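PDB 3B55: succinoglycan biosynthesis protein from Bacillus cereus ATCC 14579, which binds a calcium ion and, as a member of the erythromycin esterase family, probably acts as a hydrolase of the Ere-like group. Local coordinates for residues 336-341 against 425-430; 381-386 against 430-435. The protein carries 1 engineered substitution. All blocks are in the same frame, centred on the assembly; numbering follows the deposited sequence.

Contact 1 of 2, residues 336-341 against 425-430; sequences YVSIGT and KAFDIL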
# COMPACT_ATOMS: atom_id res chain seq x y z
N TYR A 336 6.94 -13.48 1.61
CA TYR A 336 6.67 -12.05 1.67
C TYR A 336 7.94 -11.36 2.14
O TYR A 336 8.47 -11.71 3.19
CB TYR A 336 5.54 -11.74 2.65
CG TYR A 336 5.29 -10.26 2.86
CD1 TYR A 336 5.02 -9.42 1.78
CD2 TYR A 336 5.31 -9.70 4.14
CE1 TYR A 336 4.78 -8.06 1.97
CE2 TYR A 336 5.07 -8.34 4.34
CZ TYR A 336 4.81 -7.53 3.25
OH TYR A 336 4.56 -6.19 3.42
N VAL A 337 8.43 -10.40 1.36
CA VAL A 337 9.62 -9.64 1.74
C VAL A 337 9.13 -8.23 1.98
O VAL A 337 8.37 -7.68 1.19
CB VAL A 337 10.68 -9.63 0.62
CG1 VAL A 337 11.75 -8.60 0.93
CG2 VAL A 337 11.33 -11.00 0.51
N SER A 338 9.55 -7.64 3.09
CA SER A 338 9.12 -6.29 3.44
C SER A 338 10.26 -5.28 3.38
O SER A 338 11.25 -5.41 4.10
CB SER A 338 8.49 -6.29 4.83
OG SER A 338 8.13 -4.99 5.24
N ILE A 339 10.10 -4.29 2.53
CA ILE A 339 11.09 -3.24 2.38
C ILE A 339 10.51 -1.93 2.91
O ILE A 339 9.43 -1.52 2.50
CB ILE A 339 11.48 -3.03 0.91
CG1 ILE A 339 12.13 -4.30 0.37
CG2 ILE A 339 12.44 -1.85 0.79
CD1 ILE A 339 12.44 -4.26 -1.11
N GLY A 340 11.23 -1.28 3.82
CA GLY A 340 10.74 -0.03 4.35
C GLY A 340 11.71 1.10 4.05
O GLY A 340 12.89 0.85 3.83
N THR A 341 11.21 2.33 4.02
CA THR A 341 12.07 3.49 3.77
C THR A 341 12.18 4.28 5.06
O THR A 341 11.29 4.21 5.91
CB THR A 341 11.49 4.42 2.66
OG1 THR A 341 10.08 4.60 2.85
CG2 THR A 341 11.76 3.82 1.28
N LYS A 425 12.57 -6.50 13.18
CA LYS A 425 11.39 -7.35 13.11
C LYS A 425 10.36 -6.82 12.11
O LYS A 425 9.66 -7.59 11.46
CB LYS A 425 10.75 -7.48 14.49
CG LYS A 425 11.68 -8.09 15.53
CD LYS A 425 10.98 -8.38 16.85
CE LYS A 425 11.99 -8.85 17.89
NZ LYS A 425 11.35 -9.48 19.09
N ALA A 426 10.30 -5.50 11.97
CA ALA A 426 9.35 -4.88 11.06
C ALA A 426 9.74 -5.02 9.59
O ALA A 426 8.88 -5.24 8.73
CB ALA A 426 9.19 -3.42 11.41
N PHE A 427 11.04 -4.90 9.29
CA PHE A 427 11.50 -4.97 7.90
C PHE A 427 12.69 -5.88 7.64
O PHE A 427 13.59 -6.02 8.48
CB PHE A 427 11.87 -3.58 7.39
CG PHE A 427 10.77 -2.57 7.51
CD1 PHE A 427 9.66 -2.62 6.67
CD2 PHE A 427 10.85 -1.54 8.45
CE1 PHE A 427 8.64 -1.66 6.77
CE2 PHE A 427 9.84 -0.58 8.56
CZ PHE A 427 8.73 -0.64 7.71
N ASP A 428 12.70 -6.47 6.45
CA ASP A 428 13.79 -7.34 6.02
C ASP A 428 14.84 -6.44 5.36
O ASP A 428 16.04 -6.69 5.44
CB ASP A 428 13.30 -8.36 4.98
CG ASP A 428 12.19 -9.25 5.51
OD1 ASP A 428 12.38 -9.88 6.58
OD2 ASP A 428 11.12 -9.32 4.86
N ILE A 429 14.38 -5.38 4.70
CA ILE A 429 15.29 -4.47 4.00
C ILE A 429 14.96 -3.01 4.26
O ILE A 429 13.79 -2.61 4.17
CB ILE A 429 15.22 -4.74 2.48
CG1 ILE A 429 15.58 -6.21 2.22
CG2 ILE A 429 16.18 -3.80 1.72
CD1 ILE A 429 15.27 -6.69 0.81
N LEU A 430 15.98 -2.22 4.58
CA LEU A 430 15.76 -0.80 4.83
C LEU A 430 16.48 0.10 3.83
O LEU A 430 17.65 -0.09 3.52
CB LEU A 430 16.22 -0.39 6.24
CG LEU A 430 15.89 1.09 6.51
CD1 LEU A 430 14.63 1.20 7.36
CD2 LEU A 430 17.05 1.77 7.19
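Strand 429-433 enters the central mixed sheet here, pairing parallel to strand 336-344 after a two-residue link from helix 423-426. Ser338 O is the shared acceptor at the entry: Asp428 N lies 3.0 Å from Ser338 O and Ile429 N 3.2 Å from the same atom, both in the carbonyl plane. Two residues on, Gly340 N meets Ile429 O at 2.9 Å, almost in line with the C=O axis. Before regular pairing starts, a side chain takes the place of the backbone. With CG beside its own N (chi1 -59°), Asp428 turns OD2 to Ser338 N, 2.9 Å away in a nearly straight bond (169°), although the position of OD2 is less certain; a long, weak ion pair also links OD2 to Lys312. Phe427, the first residue to leave the helical conformation, lays one ring face over Gly340, whose CA is 3.8 Å from the ring centroid in a CH-pi contact, offset toward the rim. Ser338 OG sits at the edge of that ring, 3.2 Å from Phe427 CD1, while its hydrogen bond goes to Val310 O. On the other face of the sheet, Ile339 and Ile429 lie side by side, Ile339 CG1 3.8 Å from Ile429 CB, and Ile429 also packs on Leu68 and Met71. This parallel pairing belongs to the central mixed sheet of an alpha/beta fold, with helices such as 68-72 packed on it.

Contact 2 of 2, residues 381-386 against 430-435; sequences DQFFID and LVQIQK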
# COMPACT_ATOMS: atom_id res chain seq x y z
N ASP A 381 24.26 9.76 0.90
CA ASP A 381 23.00 10.44 0.60
C ASP A 381 21.82 9.48 0.65
O ASP A 381 20.80 9.79 1.24
CB ASP A 381 23.09 11.10 -0.78
CG ASP A 381 24.06 12.27 -0.80
OD1 ASP A 381 24.73 12.47 -1.84
OD2 ASP A 381 24.15 13.00 0.22
N GLN A 382 21.98 8.32 0.01
CA GLN A 382 20.94 7.28 -0.03
C GLN A 382 21.63 5.92 -0.05
O GLN A 382 22.71 5.76 -0.62
CB GLN A 382 20.08 7.37 -1.30
CG GLN A 382 19.51 8.74 -1.64
CD GLN A 382 20.52 9.62 -2.33
OE1 GLN A 382 21.41 9.13 -3.04
NE2 GLN A 382 20.38 10.92 -2.14
N PHE A 383 20.99 4.93 0.57
CA PHE A 383 21.54 3.58 0.60
C PHE A 383 20.51 2.61 1.15
O PHE A 383 19.52 3.02 1.75
CB PHE A 383 22.79 3.53 1.49
CG PHE A 383 22.51 3.82 2.95
CD1 PHE A 383 22.47 5.14 3.41
CD2 PHE A 383 22.29 2.79 3.85
CE1 PHE A 383 22.21 5.41 4.75
CE2 PHE A 383 22.03 3.05 5.19
CZ PHE A 383 21.98 4.37 5.65
N PHE A 384 20.73 1.32 0.91
CA PHE A 384 19.83 0.33 1.46
C PHE A 384 20.67 -0.76 2.10
O PHE A 384 21.89 -0.82 1.90
CB PHE A 384 18.87 -0.24 0.41
CG PHE A 384 19.53 -0.97 -0.73
CD1 PHE A 384 20.20 -0.27 -1.74
CD2 PHE A 384 19.38 -2.35 -0.85
CE1 PHE A 384 20.70 -0.94 -2.85
CE2 PHE A 384 19.88 -3.02 -1.96
CZ PHE A 384 20.54 -2.31 -2.96
N ILE A 385 20.03 -1.61 2.89
CA ILE A 385 20.75 -2.65 3.59
C ILE A 385 19.84 -3.79 3.98
O ILE A 385 18.65 -3.59 4.22
CB ILE A 385 21.41 -2.07 4.86
CG1 ILE A 385 22.09 -3.18 5.66
CG2 ILE A 385 20.37 -1.34 5.69
CD1 ILE A 385 23.16 -2.65 6.61
N ASP A 386 20.41 -4.99 4.05
CA ASP A 386 19.65 -6.17 4.43
C ASP A 386 19.73 -6.31 5.95
O ASP A 386 20.77 -6.70 6.49
CB ASP A 386 20.23 -7.43 3.77
CG ASP A 386 19.28 -8.62 3.86
OD1 ASP A 386 18.55 -8.72 4.86
OD2 ASP A 386 19.29 -9.45 2.92
N LEU A 430 15.98 -2.22 4.58
CA LEU A 430 15.76 -0.80 4.83
C LEU A 430 16.48 0.10 3.83
O LEU A 430 17.65 -0.09 3.52
CB LEU A 430 16.22 -0.39 6.24
CG LEU A 430 15.89 1.09 6.51
CD1 LEU A 430 14.63 1.20 7.36
CD2 LEU A 430 17.05 1.77 7.19
N VAL A 431 15.75 1.10 3.33
CA VAL A 431 16.29 2.06 2.39
C VAL A 431 16.28 3.42 3.09
O VAL A 431 15.21 3.95 3.41
CB VAL A 431 15.44 2.13 1.12
CG1 VAL A 431 15.92 3.26 0.23
CG2 VAL A 431 15.51 0.79 0.39
N GLN A 432 17.47 3.96 3.34
CA GLN A 432 17.59 5.25 4.02
C GLN A 432 17.85 6.39 3.03
O GLN A 432 18.69 6.27 2.14
CB GLN A 432 18.74 5.20 5.04
CG GLN A 432 18.98 6.50 5.81
CD GLN A 432 17.97 6.74 6.92
OE1 GLN A 432 17.91 7.83 7.50
NE2 GLN A 432 17.19 5.72 7.25
N ILE A 433 17.11 7.48 3.19
CA ILE A 433 17.25 8.66 2.35
C ILE A 433 17.51 9.79 3.35
O ILE A 433 16.60 10.21 4.08
CB ILE A 433 15.97 8.91 1.53
CG1 ILE A 433 15.63 7.65 0.74
CG2 ILE A 433 16.16 10.08 0.56
CD1 ILE A 433 14.34 7.74 -0.03
N GLN A 434 18.75 10.27 3.39
CA GLN A 434 19.15 11.29 4.34
C GLN A 434 18.48 12.66 4.22
O GLN A 434 18.31 13.35 5.23
CB GLN A 434 20.67 11.42 4.33
CG GLN A 434 21.39 10.07 4.45
CD GLN A 434 21.23 9.42 5.83
OE1 GLN A 434 20.14 9.43 6.41
NE2 GLN A 434 22.30 8.83 6.34
N LYS A 435 18.11 13.08 3.02
CA LYS A 435 17.42 14.36 2.90
C LYS A 435 16.25 14.32 1.93
O LYS A 435 16.40 13.98 0.76
CB LYS A 435 18.38 15.49 2.49
CG LYS A 435 17.69 16.86 2.60
CD LYS A 435 18.47 18.03 2.01
CE LYS A 435 19.41 18.66 3.03
NZ LYS A 435 18.74 18.83 4.35
O HOH W 1 19.43 12.33 0.68
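Asp381 O, just ahead of strand 382-386, is held by two donors: Gln434 N, nearly along the C=O axis at 3.0 Å from Asp381 O, and a water 2.9 Å from that oxygen. The same water accepts from Lys435 N, so it bridges the two segments where 430-435 turns a corner at Gln434. From there the strands run antiparallel. Phe383 and Gln432 form a hydrogen-bonded pair, with Gln432 N 2.8 Å from Phe383 O and a return bond from Phe383 N to Gln432 O; Ile385 and Leu430 exchange a second such pair of bonds, the one from Ile385 N being the more bent (138°). Between them Phe384 and Val431 form a non-hydrogen-bonded pair, beside which Phe384 CA lies 3.0 Å from Leu430 O in a CA-H...O contact. The Phe383 ring makes the main side-chain contact with Gln432. Its CG stands in the crowded position between backbone N and carbonyl carbon (chi1 64°), which brings one ring face over Gln432 CB, 3.8 Å from the centroid of the Phe383 ring, in a CH-pi contact. Gln434 NE2 lies in the plane of this ring at its edge, while its hydrogen bonds go to Phe375 O and Val378 O. Helix 371-376 covers this side, Phe375 touching Phe383, Ile385, Leu430 and Gln432. On the opposite face Phe384 adopts the same crowded chi1 (63°); its CB meets Val431 CG2 at 3.5 Å, while its side chain also packs on Pro67, Lys51 and Leu53. The arrangement is that of an antiparallel strand pair near one margin of a mixed alpha/beta sheet, with strand 51-53 as the next and outermost neighbour.

Overall arrangement
Strand 429-433 is common to both contacts, and Leu430 belongs to each. The strand lies between strand 336-344, parallel to it in contact 1, and strand 382-386, antiparallel in contact 2, so the pairing changes from parallel to antiparallel across this one strand. Gly340 O to Val431 N, a probable hydrogen bond, carries the pairing of contact 1 into the segment used by contact 2. Contact 1 is the more central and almost wholly buried, the side chain of its Phe427 about 13 Å from the calcium ion; its aspartate serves a backbone N-H. Contact 2 is also mostly buried but ends at exposed Asp381 and Lys435, where water joins the pairing.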